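Local coordinates for putative pachytene checkpoint protein 2 (Caenorhabditis elegans, PDB 4XGU) that binds and probably hydrolyses ATP as an AAA+ protein remodeler of the PCH2 subfamily, and is thought to play a key role in meiotic chromosome recombination, at residues Asn46-Ile50 against Ile135-Leu139; Ile11-Ile15 against His195-Arg199; Thr73-Asp78 against Asn144-Met150. Residue numbers count along the deposited sequence, not the author numbering.

Interaction 1 of 3, residues Asn46-Ile50 against Ile135-Leu139; sequences NWKPI and IWENL. With ADP (adenosine-5'-diphosphate), chain H.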
# COMPACT_ATOMS: atom_id res chain seq x y z
N ASN B 46 -16.93 -32.19 -43.23
CA ASN B 46 -16.01 -31.07 -43.06
C ASN B 46 -15.12 -31.23 -41.82
O ASN B 46 -15.62 -31.45 -40.72
CB ASN B 46 -16.80 -29.76 -42.96
CG ASN B 46 -15.99 -28.56 -43.43
OD1 ASN B 46 -15.09 -28.69 -44.26
ND2 ASN B 46 -16.32 -27.39 -42.90
N TRP B 47 -13.81 -31.16 -42.03
CA TRP B 47 -12.82 -31.28 -40.95
C TRP B 47 -12.85 -32.64 -40.25
O TRP B 47 -12.24 -32.81 -39.19
CB TRP B 47 -13.01 -30.17 -39.92
CG TRP B 47 -12.91 -28.81 -40.50
CD1 TRP B 47 -13.92 -27.91 -40.67
CD2 TRP B 47 -11.73 -28.20 -41.02
NE1 TRP B 47 -13.44 -26.77 -41.25
CE2 TRP B 47 -12.09 -26.92 -41.48
CE3 TRP B 47 -10.40 -28.60 -41.14
CZ2 TRP B 47 -11.17 -26.04 -42.05
CZ3 TRP B 47 -9.48 -27.73 -41.71
CH2 TRP B 47 -9.88 -26.46 -42.16
N LYS B 48 -13.57 -33.60 -40.83
CA LYS B 48 -13.61 -34.94 -40.27
C LYS B 48 -12.73 -35.87 -41.10
O LYS B 48 -12.97 -36.06 -42.29
CB LYS B 48 -15.05 -35.46 -40.21
CG LYS B 48 -15.69 -35.31 -38.83
CD LYS B 48 -15.48 -33.92 -38.25
CE LYS B 48 -15.91 -33.87 -36.79
NZ LYS B 48 -15.59 -32.56 -36.15
N PRO B 49 -11.71 -36.46 -40.46
CA PRO B 49 -10.67 -37.23 -41.14
C PRO B 49 -11.13 -38.60 -41.62
O PRO B 49 -11.85 -39.32 -40.92
CB PRO B 49 -9.60 -37.39 -40.06
CG PRO B 49 -10.36 -37.38 -38.78
CD PRO B 49 -11.51 -36.43 -39.00
N ILE B 50 -10.72 -38.95 -42.83
CA ILE B 50 -10.96 -40.26 -43.40
C ILE B 50 -9.67 -41.05 -43.39
O ILE B 50 -8.63 -40.54 -43.81
CB ILE B 50 -11.50 -40.15 -44.83
CG1 ILE B 50 -12.85 -39.43 -44.83
CG2 ILE B 50 -11.62 -41.53 -45.46
CD1 ILE B 50 -13.48 -39.33 -46.19
N ILE B 135 -6.39 -33.84 -31.96
CA ILE B 135 -7.03 -32.84 -31.12
C ILE B 135 -8.21 -32.16 -31.80
O ILE B 135 -9.33 -32.17 -31.28
CB ILE B 135 -6.02 -31.77 -30.68
CG1 ILE B 135 -4.93 -32.39 -29.81
CG2 ILE B 135 -6.72 -30.65 -29.93
CD1 ILE B 135 -3.99 -31.39 -29.19
N TRP B 136 -7.96 -31.58 -32.97
CA TRP B 136 -8.92 -30.69 -33.63
C TRP B 136 -10.27 -31.34 -33.89
O TRP B 136 -11.31 -30.76 -33.57
CB TRP B 136 -8.33 -30.18 -34.94
CG TRP B 136 -9.07 -29.01 -35.52
CD1 TRP B 136 -9.91 -29.02 -36.60
CD2 TRP B 136 -9.05 -27.66 -35.04
NE1 TRP B 136 -10.40 -27.76 -36.83
CE2 TRP B 136 -9.89 -26.91 -35.88
CE3 TRP B 136 -8.40 -27.02 -33.98
CZ2 TRP B 136 -10.10 -25.54 -35.70
CZ3 TRP B 136 -8.61 -25.67 -33.80
CH2 TRP B 136 -9.45 -24.94 -34.66
N GLU B 137 -10.26 -32.53 -34.48
CA GLU B 137 -11.50 -33.21 -34.86
C GLU B 137 -12.35 -33.56 -33.64
O GLU B 137 -13.57 -33.65 -33.74
CB GLU B 137 -11.20 -34.47 -35.65
CG GLU B 137 -10.07 -34.31 -36.64
CD GLU B 137 -8.83 -35.06 -36.21
OE1 GLU B 137 -8.95 -36.24 -35.82
OE2 GLU B 137 -7.73 -34.46 -36.26
N ASN B 138 -11.69 -33.74 -32.50
CA ASN B 138 -12.38 -34.18 -31.29
C ASN B 138 -12.82 -33.01 -30.42
O ASN B 138 -13.50 -33.20 -29.41
CB ASN B 138 -11.48 -35.12 -30.50
CG ASN B 138 -11.07 -36.32 -31.32
OD1 ASN B 138 -11.91 -36.99 -31.92
ND2 ASN B 138 -9.77 -36.60 -31.35
N LEU B 139 -12.42 -31.80 -30.80
CA LEU B 139 -12.89 -30.60 -30.12
C LEU B 139 -14.31 -30.29 -30.57
O LEU B 139 -14.58 -30.16 -31.76
CB LEU B 139 -11.95 -29.42 -30.38
CG LEU B 139 -10.61 -29.49 -29.66
CD1 LEU B 139 -9.71 -28.34 -30.07
CD2 LEU B 139 -10.82 -29.48 -28.16
PB ADP H . -8.18 -25.44 -20.70
O1B ADP H . -9.55 -24.82 -20.76
O2B ADP H . -7.22 -24.92 -21.74
O3B ADP H . -7.59 -25.51 -19.30
PA ADP H . -7.35 -27.85 -21.92
O1A ADP H . -7.26 -27.31 -23.32
O2A ADP H . -6.10 -27.95 -21.06
O3A ADP H . -8.44 -26.98 -21.11
O5' ADP H . -7.99 -29.32 -22.01
C5' ADP H . -9.18 -29.67 -21.32
C4' ADP H . -9.50 -31.13 -21.60
O4' ADP H . -10.91 -31.33 -21.55
C3' ADP H . -9.02 -31.55 -22.98
O3' ADP H . -7.92 -32.45 -22.86
C2' ADP H . -10.20 -32.24 -23.63
O2' ADP H . -9.98 -33.66 -23.66
C1' ADP H . -11.40 -31.93 -22.75
N9 ADP H . -12.26 -30.93 -23.44
C8 ADP H . -12.46 -29.67 -23.01
N7 ADP H . -13.28 -28.99 -23.85
C5 ADP H . -13.62 -29.83 -24.84
C6 ADP H . -14.47 -29.75 -26.06
N6 ADP H . -15.12 -28.60 -26.37
N1 ADP H . -14.56 -30.85 -26.83
C2 ADP H . -13.91 -31.99 -26.52
N3 ADP H . -13.13 -32.14 -25.44
C4 ADP H . -12.95 -31.11 -24.57
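The aromatic part of this contact is a pair of tryptophans. The edge of Trp-136 points toward the face of Trp-47 in an offset edge-to-face arrangement, with the planes at 72° and the centroids of the Trp-47 six-membered and Trp-136 five-membered rings 5.8 Å apart. The closest atoms are Trp-47 CE3 and Trp-136 NE1, at 4.4 Å. Lys-48 CB points away from the helix, yet the side chain curls back, and NZ gives a weak hydrogen bond of 3.3 Å to Glu-137 O. Glu-137 has the most surface covered: its CG lies 3.7 Å from Trp-47 O and its OE1 3.5 Å from Pro-49 CG. That OE1 also has a long, weak ion pair with Lys-68. The indole nitrogen of Trp-47 is bonded elsewhere, to Thr-73 O. Asn-138 and Leu-139 belong to the ADP pocket: Asn-138 O is 3.2 Å from ADP C2, and Leu-139 CA is 3.7 Å from ADP N1. The contact thus brings the Pch2 N-terminal domain close to the adenine site. Residues 46-50 lie between helix 30-41 and strand 68-72. The short helix 135-138 sits between that loop and helix 185-199, while Met-150 of helix 145-161 touches both tryptophans.

Interaction 2 of 3, residues Ile11-Ile15 against His195-Arg199; sequences IHAEI and HLSIR
A very short hydrogen bond between a histidine and a carboxylate marks this contact: His-195 ND1 donates to Glu-14 OE2 at 2.5 Å and 158°, near the imidazole plane. His-195 CB points sideways, and chi1 -83° and chi2 -70° bring the ring to the carboxylate. The extended strand 12-15 and helix 195-199, the last turn of helix 185-199, cross at 98°, their axes 9.6 Å apart at closest. The nearest CA atoms, Glu-14 and Ile-198, are 7.2 Å apart. Glu-14 (chi1 m, chi2 t) reaches toward the helix, and its OE1 lies 3.8 Å from Ile-198 CD1. His-12 (chi1 m) also points toward it. The Arg-199 guanidinium lies flat on the His-12 ring, centres 3.8 Å apart, planes at 1°. Arg-199 CD is 3.7 Å from the His-12 ring centroid, a CH-pi contact. Arg-199 is bent, with chi1 -92°, chi2 -106° and chi3 -140°. The contact joins the central strand of the N-terminal sheet to the end of the helix that follows the P-loop in the AAA+ fold.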
# COMPACT_ATOMS: atom_id res chain seq x y z
N ILE B 11 -11.28 -24.73 -50.51
CA ILE B 11 -11.30 -25.82 -49.56
C ILE B 11 -9.91 -26.45 -49.54
O ILE B 11 -9.27 -26.59 -50.58
CB ILE B 11 -12.35 -26.89 -49.92
CG1 ILE B 11 -13.69 -26.22 -50.24
CG2 ILE B 11 -12.51 -27.88 -48.78
CD1 ILE B 11 -14.80 -27.21 -50.54
N HIS B 12 -9.45 -26.84 -48.36
CA HIS B 12 -8.12 -27.40 -48.22
C HIS B 12 -8.15 -28.89 -47.95
O HIS B 12 -9.17 -29.44 -47.52
CB HIS B 12 -7.36 -26.68 -47.10
CG HIS B 12 -7.15 -25.22 -47.34
ND1 HIS B 12 -5.96 -24.70 -47.81
CD2 HIS B 12 -7.99 -24.16 -47.20
CE1 HIS B 12 -6.07 -23.39 -47.93
NE2 HIS B 12 -7.29 -23.04 -47.57
N ALA B 13 -7.03 -29.56 -48.20
CA ALA B 13 -6.90 -30.97 -47.88
C ALA B 13 -5.53 -31.27 -47.29
O ALA B 13 -4.50 -30.93 -47.88
CB ALA B 13 -7.16 -31.82 -49.11
N GLU B 14 -5.52 -31.90 -46.12
CA GLU B 14 -4.29 -32.30 -45.47
C GLU B 14 -4.16 -33.81 -45.56
O GLU B 14 -5.08 -34.53 -45.20
CB GLU B 14 -4.27 -31.84 -44.01
CG GLU B 14 -4.57 -30.36 -43.82
CD GLU B 14 -4.85 -30.00 -42.37
OE1 GLU B 14 -4.63 -30.85 -41.49
OE2 GLU B 14 -5.30 -28.85 -42.12
N ILE B 15 -3.02 -34.28 -46.05
CA ILE B 15 -2.80 -35.71 -46.22
C ILE B 15 -1.53 -36.16 -45.53
O ILE B 15 -0.44 -35.69 -45.85
CB ILE B 15 -2.73 -36.08 -47.71
CG1 ILE B 15 -4.03 -35.69 -48.42
CG2 ILE B 15 -2.45 -37.57 -47.88
CD1 ILE B 15 -4.01 -35.95 -49.91
N HIS B 195 -2.64 -27.42 -37.49
CA HIS B 195 -3.18 -27.23 -38.83
C HIS B 195 -2.38 -26.18 -39.59
O HIS B 195 -2.03 -26.38 -40.76
CB HIS B 195 -4.66 -26.84 -38.77
CG HIS B 195 -5.58 -28.00 -38.62
ND1 HIS B 195 -5.80 -28.91 -39.63
CD2 HIS B 195 -6.35 -28.41 -37.58
CE1 HIS B 195 -6.66 -29.83 -39.22
NE2 HIS B 195 -7.01 -29.54 -37.97
N LEU B 196 -2.10 -25.06 -38.94
CA LEU B 196 -1.38 -23.96 -39.58
C LEU B 196 -0.01 -24.39 -40.09
O LEU B 196 0.41 -23.99 -41.16
CB LEU B 196 -1.24 -22.78 -38.63
CG LEU B 196 -2.52 -21.99 -38.38
CD1 LEU B 196 -2.28 -20.93 -37.33
CD2 LEU B 196 -3.01 -21.35 -39.68
N SER B 197 0.68 -25.22 -39.31
CA SER B 197 1.99 -25.73 -39.70
C SER B 197 1.91 -26.54 -40.99
O SER B 197 2.84 -26.52 -41.81
CB SER B 197 2.58 -26.58 -38.58
OG SER B 197 1.80 -27.74 -38.37
N ILE B 198 0.81 -27.25 -41.18
CA ILE B 198 0.59 -28.02 -42.40
C ILE B 198 0.10 -27.12 -43.53
O ILE B 198 0.56 -27.23 -44.67
CB ILE B 198 -0.42 -29.16 -42.17
CG1 ILE B 198 0.13 -30.15 -41.14
CG2 ILE B 198 -0.72 -29.88 -43.47
CD1 ILE B 198 -0.89 -31.17 -40.68
N ARG B 199 -0.84 -26.24 -43.21
CA ARG B 199 -1.38 -25.29 -44.19
C ARG B 199 -0.29 -24.43 -44.82
O ARG B 199 -0.33 -24.14 -46.01
CB ARG B 199 -2.42 -24.38 -43.52
CG ARG B 199 -3.85 -24.87 -43.62
CD ARG B 199 -4.63 -24.05 -44.63
NE ARG B 199 -5.99 -23.76 -44.17
CZ ARG B 199 -6.53 -22.54 -44.14
NH1 ARG B 199 -5.81 -21.49 -44.53
NH2 ARG B 199 -7.77 -22.37 -43.71

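Interaction 3 of 3, residues Thr73-Asp78 against Asn144-Met150; sequences TCELRD and NLKNEVM
Asn-147, Asp-78 and Cys-74 carry most of the buried surface. Residues 73-78 form an irregular loop. Thr-73 is extended (-144/159), Cys-74 and Glu-75 are near-helical (-94/-7, -74/-31), and Leu-76 and Arg-77 are extended before Asp-78 (-55/-30). An ST turn starts it: Glu-75 N donates to Thr-73 OG1 at 3.1 Å. Residues 145-150 begin a helix. Asn-144 (57/26) is at the N-cap position, but its side chain makes no capping bond. The nearest CA pairs are Cys-74 with Asn-147 at 5.4 Å and Asp-78 with Asn-144 at 6.7 Å. Asn-147 (chi1 -86°, chi2 -28°) points into the curve of the loop. Asn-147 ND2 gives a weak hydrogen bond to Leu-76 O, at 3.0 Å and 123°. Asn-147 OD1 lies 3.8 Å from Cys-74 CA and takes a weak hydrogen bond from Trp-47 NE1. Asp-78 (chi1 t) forms a salt bridge with Lys-146, OD2 to NZ 3.3 Å. Lys-146 (m, t, p, t) also donates to the carbonyls of Trp-136 and Leu-139 and makes a cation-pi contact with Trp-136. Cys-74 (chi1 m) sets SG 4.1 Å from Met-150 CG, an apolar contact. The N-terminal domain thus meets the ATPase part, and the side chain of Lys-146 is about 7 Å from the bound ADP. The loop follows strand 68-72. Helix 145-161 also packs on helix 185-199 and strand 315-318.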
# COMPACT_ATOMS: atom_id res chain seq x y z
N THR B 73 -13.10 -26.82 -44.81
CA THR B 73 -13.28 -25.45 -45.23
C THR B 73 -13.94 -24.64 -44.13
O THR B 73 -14.60 -25.21 -43.25
CB THR B 73 -14.13 -25.34 -46.50
OG1 THR B 73 -14.28 -23.96 -46.86
CG2 THR B 73 -15.51 -25.94 -46.25
N CYS B 74 -13.78 -23.33 -44.17
CA CYS B 74 -14.38 -22.45 -43.18
C CYS B 74 -15.73 -21.94 -43.67
O CYS B 74 -16.46 -21.29 -42.92
CB CYS B 74 -13.44 -21.29 -42.86
SG CYS B 74 -11.85 -21.81 -42.16
N GLU B 75 -16.05 -22.24 -44.93
CA GLU B 75 -17.32 -21.84 -45.52
C GLU B 75 -18.48 -22.69 -45.00
O GLU B 75 -19.61 -22.22 -44.90
CB GLU B 75 -17.26 -21.95 -47.05
CG GLU B 75 -16.12 -21.18 -47.69
CD GLU B 75 -16.05 -21.37 -49.19
OE1 GLU B 75 -16.91 -20.82 -49.90
OE2 GLU B 75 -15.14 -22.09 -49.66
N LEU B 76 -18.18 -23.95 -44.67
CA LEU B 76 -19.21 -24.88 -44.22
C LEU B 76 -19.17 -25.08 -42.71
O LEU B 76 -18.17 -24.80 -42.05
CB LEU B 76 -19.06 -26.23 -44.92
CG LEU B 76 -19.79 -26.42 -46.25
CD1 LEU B 76 -19.56 -27.82 -46.80
CD2 LEU B 76 -21.28 -26.14 -46.10
N ARG B 77 -20.28 -25.58 -42.17
CA ARG B 77 -20.39 -25.87 -40.75
C ARG B 77 -19.40 -26.97 -40.37
O ARG B 77 -18.97 -27.75 -41.22
CB ARG B 77 -21.83 -26.28 -40.41
CG ARG B 77 -22.09 -26.52 -38.93
CD ARG B 77 -23.56 -26.76 -38.64
NE ARG B 77 -24.28 -25.51 -38.40
CZ ARG B 77 -24.98 -24.86 -39.32
NH1 ARG B 77 -25.07 -25.34 -40.56
NH2 ARG B 77 -25.60 -23.73 -39.01
N ASP B 78 -19.04 -27.02 -39.09
CA ASP B 78 -17.99 -27.91 -38.60
C ASP B 78 -18.20 -29.38 -38.94
O ASP B 78 -17.23 -30.12 -39.11
CB ASP B 78 -17.85 -27.75 -37.08
CG ASP B 78 -16.66 -28.51 -36.52
OD1 ASP B 78 -15.67 -28.69 -37.26
OD2 ASP B 78 -16.71 -28.91 -35.34
N ASN B 144 -19.74 -22.53 -33.78
CA ASN B 144 -18.89 -22.36 -34.96
C ASN B 144 -17.59 -21.64 -34.59
O ASN B 144 -16.95 -21.00 -35.43
CB ASN B 144 -19.63 -21.60 -36.06
CG ASN B 144 -19.13 -21.95 -37.45
OD1 ASN B 144 -18.68 -21.09 -38.21
ND2 ASN B 144 -19.19 -23.24 -37.79
N LEU B 145 -17.20 -21.77 -33.33
CA LEU B 145 -16.00 -21.14 -32.77
C LEU B 145 -14.73 -21.60 -33.47
O LEU B 145 -13.83 -20.80 -33.72
CB LEU B 145 -15.91 -21.44 -31.28
CG LEU B 145 -14.54 -21.32 -30.60
CD1 LEU B 145 -14.11 -19.87 -30.49
CD2 LEU B 145 -14.54 -21.99 -29.24
N LYS B 146 -14.65 -22.89 -33.76
CA LYS B 146 -13.47 -23.47 -34.39
C LYS B 146 -13.21 -22.84 -35.74
O LYS B 146 -12.07 -22.49 -36.07
CB LYS B 146 -13.62 -24.99 -34.53
CG LYS B 146 -13.68 -25.73 -33.20
CD LYS B 146 -14.11 -27.18 -33.37
CE LYS B 146 -13.13 -27.96 -34.23
NZ LYS B 146 -13.59 -29.36 -34.49
N ASN B 147 -14.27 -22.67 -36.53
CA ASN B 147 -14.13 -22.05 -37.84
C ASN B 147 -13.68 -20.60 -37.75
O ASN B 147 -12.86 -20.15 -38.55
CB ASN B 147 -15.45 -22.13 -38.61
CG ASN B 147 -15.60 -23.43 -39.37
OD1 ASN B 147 -14.62 -24.05 -39.77
ND2 ASN B 147 -16.85 -23.84 -39.59
N GLU B 148 -14.21 -19.87 -36.77
CA GLU B 148 -13.91 -18.45 -36.63
C GLU B 148 -12.44 -18.21 -36.29
O GLU B 148 -11.78 -17.38 -36.90
CB GLU B 148 -14.81 -17.81 -35.57
CG GLU B 148 -16.29 -17.89 -35.88
CD GLU B 148 -17.15 -17.27 -34.80
OE1 GLU B 148 -18.38 -17.51 -34.80
OE2 GLU B 148 -16.61 -16.55 -33.94
N VAL B 149 -11.95 -18.96 -35.31
CA VAL B 149 -10.55 -18.85 -34.89
C VAL B 149 -9.61 -19.30 -36.00
O VAL B 149 -8.63 -18.62 -36.31
CB VAL B 149 -10.28 -19.68 -33.63
CG1 VAL B 149 -8.80 -19.73 -33.32
CG2 VAL B 149 -11.06 -19.11 -32.45
N MET B 150 -9.91 -20.45 -36.59
CA MET B 150 -9.12 -21.02 -37.68
C MET B 150 -8.91 -20.04 -38.83
O MET B 150 -7.78 -19.77 -39.23
CB MET B 150 -9.78 -22.30 -38.19
CG MET B 150 -9.06 -22.98 -39.34
SD MET B 150 -7.45 -23.62 -38.88
CE MET B 150 -7.06 -24.61 -40.32

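Overall arrangement
Interaction 2 starts nearest the N terminus. It joins strand 12-16 to helix 185-199 and closes the longest loop, within which the other two contacts are nested. Interaction 1 follows, closing a loop from residues 46-50 to helix 135-138. Interaction 3 begins inside that loop, at residues 73-78, and ends beyond it on helix 145-161, so the two cross. All three tie the N-terminal domain to the ATPase part of the chain. They also touch one another. Asn-46 OD1 is 2.8 Å from Thr-73 N, a probable hydrogen bond linking interactions 1 and 3. His-195 meets both Trp-136 of interaction 1 and Met-150 of interaction 3.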